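Local coordinates for protein fasciclin-1 (Drosophila melanogaster, PDB 1O70) that serves as a neural cell adhesion molecule, seen here as its third and fourth FAS1 domains, at residues Pro157-Met171 against Tyr289-Val302. Residues are numbered along the deposited sequence; the frame is centred on the assembly and turned at random.
With NAG (2-acetamido-2-deoxy-beta-D-glucopyranose), chain B.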
loop_
_atom_site.group_PDB
_atom_site.type_symbol
_atom_site.label_atom_id
_atom_site.label_comp_id
_atom_site.label_asym_id
_atom_site.label_seq_id
_atom_site.Cartn_x
_atom_site.Cartn_y
_atom_site.Cartn_z
ATOM N N PRO A 157 -1.690 -9.920 -0.029
ATOM C CA PRO A 157 -0.559 -9.727 -0.940
ATOM C C PRO A 157 -0.192 -10.946 -1.759
ATOM O O PRO A 157 -0.182 -12.069 -1.259
ATOM C CB PRO A 157 0.575 -9.318 -0.004
ATOM C CG PRO A 157 -0.139 -8.696 1.162
ATOM C CD PRO A 157 -1.291 -9.643 1.362
ATOM N N TYR A 158 0.111 -10.717 -3.031
ATOM C CA TYR A 158 0.525 -11.802 -3.903
ATOM C C TYR A 158 1.876 -11.427 -4.505
ATOM O O TYR A 158 2.271 -11.934 -5.554
ATOM C CB TYR A 158 -0.517 -12.062 -5.005
ATOM C CG TYR A 158 -0.789 -10.909 -5.951
ATOM C CD1 TYR A 158 -0.020 -10.728 -7.106
ATOM C CD2 TYR A 158 -1.822 -9.999 -5.691
ATOM C CE1 TYR A 158 -0.276 -9.670 -7.981
ATOM C CE2 TYR A 158 -2.083 -8.934 -6.557
ATOM C CZ TYR A 158 -1.307 -8.779 -7.699
ATOM O OH TYR A 158 -1.549 -7.729 -8.561
ATOM N N THR A 159 2.573 -10.516 -3.833
ATOM C CA THR A 159 3.885 -10.074 -4.281
ATOM C C THR A 159 4.805 -9.788 -3.104
ATOM O O THR A 159 4.353 -9.417 -2.019
ATOM C CB THR A 159 3.809 -8.792 -5.127
ATOM O OG1 THR A 159 3.247 -7.728 -4.346
ATOM C CG2 THR A 159 2.976 -9.030 -6.366
ATOM N N THR A 160 6.101 -9.987 -3.329
ATOM C CA THR A 160 7.105 -9.717 -2.313
ATOM C C THR A 160 7.365 -8.214 -2.394
ATOM O O THR A 160 6.876 -7.535 -3.306
ATOM C CB THR A 160 8.435 -10.424 -2.627
ATOM O OG1 THR A 160 8.962 -9.911 -3.859
ATOM C CG2 THR A 160 8.234 -11.916 -2.763
ATOM N N VAL A 161 8.130 -7.697 -1.443
ATOM C CA VAL A 161 8.489 -6.289 -1.445
ATOM C C VAL A 161 9.006 -5.922 -2.844
ATOM O O VAL A 161 8.560 -4.944 -3.448
ATOM C CB VAL A 161 9.589 -6.023 -0.397
ATOM C CG1 VAL A 161 10.140 -4.618 -0.553
ATOM C CG2 VAL A 161 9.034 -6.231 0.994
ATOM N N LEU A 162 9.939 -6.721 -3.355
ATOM C CA LEU A 162 10.502 -6.494 -4.693
ATOM C C LEU A 162 9.425 -6.541 -5.775
ATOM O O LEU A 162 9.399 -5.699 -6.672
ATOM C CB LEU A 162 11.568 -7.550 -5.023
ATOM C CG LEU A 162 12.114 -7.486 -6.456
ATOM C CD1 LEU A 162 12.899 -6.183 -6.636
ATOM C CD2 LEU A 162 13.024 -8.686 -6.755
ATOM N N GLY A 163 8.544 -7.536 -5.683
ATOM C CA GLY A 163 7.494 -7.683 -6.671
ATOM C C GLY A 163 6.639 -6.442 -6.736
ATOM O O GLY A 163 6.208 -6.019 -7.813
ATOM N N LYS A 164 6.410 -5.856 -5.564
ATOM C CA LYS A 164 5.609 -4.654 -5.424
ATOM C C LYS A 164 6.345 -3.470 -6.027
ATOM O O LYS A 164 5.778 -2.710 -6.812
ATOM C CB LYS A 164 5.346 -4.381 -3.945
ATOM C CG LYS A 164 3.910 -4.030 -3.607
ATOM C CD LYS A 164 3.408 -2.831 -4.371
ATOM C CE LYS A 164 1.914 -2.644 -4.179
ATOM N NZ LYS A 164 1.141 -3.763 -4.759
ATOM N N LEU A 165 7.612 -3.317 -5.653
ATOM C CA LEU A 165 8.434 -2.217 -6.156
ATOM C C LEU A 165 8.499 -2.119 -7.667
ATOM O O LEU A 165 8.592 -1.021 -8.208
ATOM C CB LEU A 165 9.862 -2.315 -5.626
ATOM C CG LEU A 165 10.170 -1.901 -4.188
ATOM C CD1 LEU A 165 11.594 -2.335 -3.886
ATOM C CD2 LEU A 165 10.001 -0.390 -4.012
ATOM N N GLU A 166 8.469 -3.245 -8.362
ATOM C CA GLU A 166 8.537 -3.171 -9.816
ATOM C C GLU A 166 7.176 -2.992 -10.459
ATOM O O GLU A 166 7.089 -2.509 -11.580
ATOM C CB GLU A 166 9.246 -4.401 -10.380
ATOM C CG GLU A 166 8.894 -5.672 -9.674
ATOM C CD GLU A 166 9.705 -6.851 -10.183
ATOM O OE1 GLU A 166 10.933 -6.690 -10.385
ATOM O OE2 GLU A 166 9.117 -7.942 -10.362
ATOM N N SER A 167 6.115 -3.343 -9.737
ATOM C CA SER A 167 4.770 -3.207 -10.275
ATOM C C SER A 167 3.984 -1.946 -9.870
ATOM O O SER A 167 2.916 -1.686 -10.425
ATOM C CB SER A 167 3.947 -4.464 -9.953
ATOM O OG SER A 167 3.830 -4.683 -8.569
ATOM N N ASP A 168 4.505 -1.163 -8.926
ATOM C CA ASP A 168 3.831 0.053 -8.451
ATOM C C ASP A 168 4.459 1.316 -9.056
ATOM O O ASP A 168 5.570 1.711 -8.683
ATOM C CB ASP A 168 3.916 0.132 -6.922
ATOM C CG ASP A 168 2.921 1.121 -6.320
ATOM O OD1 ASP A 168 2.710 2.215 -6.895
ATOM O OD2 ASP A 168 2.360 0.813 -5.246
ATOM N N PRO A 169 3.739 1.996 -9.966
ATOM C CA PRO A 169 4.289 3.209 -10.590
ATOM C C PRO A 169 4.729 4.284 -9.598
ATOM O O PRO A 169 5.627 5.088 -9.882
ATOM C CB PRO A 169 3.139 3.717 -11.465
ATOM C CG PRO A 169 2.256 2.519 -11.653
ATOM C CD PRO A 169 2.324 1.821 -10.328
ATOM N N MET A 170 4.082 4.302 -8.440
ATOM C CA MET A 170 4.383 5.293 -7.419
ATOM C C MET A 170 5.769 5.107 -6.804
ATOM O O MET A 170 6.354 6.052 -6.265
ATOM C CB MET A 170 3.325 5.230 -6.325
ATOM C CG MET A 170 3.246 6.513 -5.552
ATOM S SD MET A 170 1.805 6.597 -4.502
ATOM C CE MET A 170 2.532 5.951 -3.055
ATOM N N MET A 171 6.280 3.885 -6.919
ATOM C CA MET A 171 7.572 3.502 -6.381
ATOM C C MET A 171 8.658 3.435 -7.443
ATOM O O MET A 171 9.795 3.101 -7.127
ATOM C CB MET A 171 7.448 2.135 -5.686
ATOM C CG MET A 171 6.471 2.119 -4.487
ATOM S SD MET A 171 6.287 0.487 -3.729
ATOM C CE MET A 171 4.913 0.714 -2.611
ATOM N N TYR A 289 2.616 8.584 3.418
ATOM C CA TYR A 289 1.548 8.663 2.420
ATOM C C TYR A 289 0.709 7.388 2.288
ATOM O O TYR A 289 -0.516 7.450 2.248
ATOM C CB TYR A 289 2.138 9.040 1.061
ATOM C CG TYR A 289 1.105 9.266 -0.008
ATOM C CD1 TYR A 289 0.168 10.294 0.108
ATOM C CD2 TYR A 289 1.048 8.442 -1.130
ATOM C CE1 TYR A 289 -0.808 10.495 -0.871
ATOM C CE2 TYR A 289 0.075 8.637 -2.115
ATOM C CZ TYR A 289 -0.849 9.665 -1.977
ATOM O OH TYR A 289 -1.817 9.852 -2.941
ATOM N N ARG A 290 1.358 6.236 2.188
ATOM C CA ARG A 290 0.635 4.971 2.108
ATOM C C ARG A 290 1.239 4.070 3.177
ATOM O O ARG A 290 2.333 3.515 3.003
ATOM C CB ARG A 290 0.805 4.315 0.735
ATOM C CG ARG A 290 -0.085 4.874 -0.360
ATOM C CD ARG A 290 0.362 4.373 -1.708
ATOM N NE ARG A 290 0.347 2.916 -1.780
ATOM C CZ ARG A 290 1.052 2.219 -2.665
ATOM N NH1 ARG A 290 1.829 2.856 -3.543
ATOM N NH2 ARG A 290 0.979 0.893 -2.670
ATOM N N PRO A 291 0.559 3.950 4.315
ATOM C CA PRO A 291 1.098 3.092 5.365
ATOM C C PRO A 291 0.675 1.649 5.172
ATOM O O PRO A 291 -0.337 1.354 4.534
ATOM C CB PRO A 291 0.469 3.667 6.616
ATOM C CG PRO A 291 -0.898 4.031 6.120
ATOM C CD PRO A 291 -0.561 4.759 4.826
ATOM N N ASP A 292 1.468 0.750 5.723
ATOM C CA ASP A 292 1.131 -0.655 5.694
ATOM C C ASP A 292 0.818 -1.288 4.347
ATOM O O ASP A 292 -0.202 -1.951 4.209
ATOM C CB ASP A 292 -0.044 -0.868 6.650
ATOM C CG ASP A 292 0.193 -0.200 8.004
ATOM O OD1 ASP A 292 1.292 -0.396 8.565
ATOM O OD2 ASP A 292 -0.695 0.521 8.506
ATOM N N VAL A 293 1.681 -1.101 3.357
ATOM C CA VAL A 293 1.448 -1.729 2.066
ATOM C C VAL A 293 2.034 -3.128 2.228
ATOM O O VAL A 293 3.192 -3.365 1.907
ATOM C CB VAL A 293 2.167 -0.952 0.933
ATOM C CG1 VAL A 293 2.003 -1.678 -0.402
ATOM C CG2 VAL A 293 1.591 0.472 0.835
ATOM N N GLU A 294 1.226 -4.045 2.751
ATOM C CA GLU A 294 1.677 -5.405 3.016
ATOM C C GLU A 294 2.196 -6.200 1.839
ATOM O O GLU A 294 1.716 -6.059 0.717
ATOM C CB GLU A 294 0.567 -6.205 3.676
ATOM C CG GLU A 294 0.466 -6.007 5.160
ATOM C CD GLU A 294 -0.761 -6.693 5.707
ATOM O OE1 GLU A 294 -1.030 -7.852 5.292
ATOM O OE2 GLU A 294 -1.440 -6.078 6.558
ATOM N N CYS A 295 3.177 -7.052 2.119
ATOM C CA CYS A 295 3.774 -7.918 1.109
ATOM C C CYS A 295 3.902 -9.330 1.666
ATOM O O CYS A 295 3.572 -9.573 2.826
ATOM C CB CYS A 295 5.148 -7.402 0.704
ATOM S SG CYS A 295 5.110 -5.787 -0.107
ATOM N N THR A 296 4.391 -10.255 0.850
ATOM C CA THR A 296 4.517 -11.638 1.286
ATOM C C THR A 296 5.714 -11.863 2.203
ATOM O O THR A 296 5.698 -12.763 3.046
ATOM C CB THR A 296 4.610 -12.587 0.075
ATOM O OG1 THR A 296 5.712 -12.200 -0.760
ATOM C CG2 THR A 296 3.319 -12.522 -0.748
ATOM N N ASN A 297 6.743 -11.031 2.056
ATOM C CA ASN A 297 7.941 -11.144 2.876
ATOM C C ASN A 297 8.209 -9.841 3.604
ATOM O O ASN A 297 9.364 -9.479 3.821
ATOM C CB ASN A 297 9.138 -11.480 1.997
ATOM C CG ASN A 297 9.387 -10.433 0.954
ATOM O OD1 ASN A 297 8.504 -9.636 0.643
ATOM N ND2 ASN A 297 10.589 -10.429 0.387
ATOM N N GLY A 298 7.154 -9.125 3.982
ATOM C CA GLY A 298 7.372 -7.874 4.679
ATOM C C GLY A 298 6.288 -6.843 4.457
ATOM O O GLY A 298 5.179 -7.165 4.043
ATOM N N ILE A 299 6.617 -5.588 4.734
ATOM C CA ILE A 299 5.665 -4.507 4.586
ATOM C C ILE A 299 6.386 -3.278 4.058
ATOM O O ILE A 299 7.555 -3.055 4.367
ATOM C CB ILE A 299 5.015 -4.169 5.952
ATOM C CG1 ILE A 299 3.832 -3.216 5.764
ATOM C CG2 ILE A 299 6.039 -3.505 6.855
ATOM C CD1 ILE A 299 3.063 -2.978 7.039
ATOM N N ILE A 300 5.681 -2.483 3.263
ATOM C CA ILE A 300 6.240 -1.261 2.705
ATOM C C ILE A 300 5.451 -0.046 3.185
ATOM O O ILE A 300 4.225 -0.084 3.225
ATOM C CB ILE A 300 6.162 -1.277 1.180
ATOM C CG1 ILE A 300 7.253 -2.189 0.610
ATOM C CG2 ILE A 300 6.254 0.152 0.634
ATOM C CD1 ILE A 300 7.217 -2.272 -0.915
ATOM N N HIS A 301 6.139 1.032 3.543
ATOM C CA HIS A 301 5.446 2.255 3.970
ATOM C C HIS A 301 5.874 3.373 3.017
ATOM O O HIS A 301 7.036 3.800 3.022
ATOM C CB HIS A 301 5.834 2.637 5.394
ATOM C CG HIS A 301 5.559 1.568 6.407
ATOM N ND1 HIS A 301 4.282 1.220 6.793
ATOM C CD2 HIS A 301 6.398 0.774 7.114
ATOM C CE1 HIS A 301 4.344 0.259 7.697
ATOM N NE2 HIS A 301 5.617 -0.030 7.910
ATOM N N VAL A 302 4.950 3.857 2.198
ATOM C CA VAL A 302 5.307 4.906 1.254
ATOM C C VAL A 302 5.383 6.255 1.947
ATOM O O VAL A 302 4.403 6.737 2.516
ATOM C CB VAL A 302 4.310 4.987 0.091
ATOM C CG1 VAL A 302 4.742 6.079 -0.864
ATOM C CG2 VAL A 302 4.245 3.650 -0.630
HETATM C C1 NAG B . -1.613 -1.352 -10.747
HETATM C C2 NAG B . -1.541 0.171 -10.823
HETATM C C3 NAG B . -1.548 0.591 -12.297
HETATM C C4 NAG B . -0.416 -0.110 -13.072
HETATM C C5 NAG B . -0.498 -1.631 -12.831
HETATM C C6 NAG B . 0.629 -2.425 -13.455
HETATM C C7 NAG B . -2.513 1.532 -9.089
HETATM C C8 NAG B . -3.764 2.142 -8.471
HETATM N N2 NAG B . -2.683 0.752 -10.152
HETATM O O3 NAG B . -1.449 2.000 -12.407
HETATM O O4 NAG B . -0.574 0.149 -14.481
HETATM O O5 NAG B . -0.488 -1.922 -11.419
HETATM O O6 NAG B . 1.890 -1.887 -13.083
HETATM O O7 NAG B . -1.410 1.762 -8.606
HETATM O O HOH W 1 2.435 -6.449 -1.741
#
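Val161 and Met171 of 157-171 pack against Ile300 of the last strand, and this is the tightly packed part of the contact. The helix 161-167 lies on the hairpin of strands 291-295 and 298-302. At closest approach its axis comes within 8.7 Å of the axis of strand 291-295 and 9.3 Å of that of 298-302. Val161 CG1, anti to its backbone N (chi1 170°), meets Ile300 CD1 at 3.8 Å. The extended chain of Met171 brings its CE against two methyls, Ile300 CG2 and Val302 CG2. Lys164 lays its aliphatic part beside Cys295 SG and Val293 CG1.

The hairpin turn holds the start of the helix. Asn297 OD1 takes the N-H of Val161 in its carbonyl plane, on a lone pair, at 2.9 Å. Asn297 ND2 is held in turn by Asn189 O and Leu187 O. Thr160 is the N-cap, and its OG1 accepts from Gly163 N at 3.0 Å. Just before it, Thr159 O accepts from Thr296 N at 3.0 Å.

At the other end of the helix, Arg290 NH1 and NH2 both grip Asp168 OD2, at 2.7 Å from NH1. The two flat groups are nearly coplanar, 28° apart. Asp168 OD1 takes Met170 N in an Asx turn, which steadies the carboxylate. Met170 SD lies at the edge of the Tyr289 ring, a Met-aromatic contact.

The more solvent-accessible side is at exposed Thr296 and partly exposed Glu294. A water joins Glu294 O to Thr159 OG1. Pro157 packs on the backbone there, its CG 3.3 Å from Glu294 O.

Helix and hairpin both belong to the fourth FAS1 domain. The Asp168 bridge joins helix end to strand within it. Glu127 pairs with Arg290 NH2 from the third domain. The two carboxylates probably balance the buried positive charge, and the second links the domains.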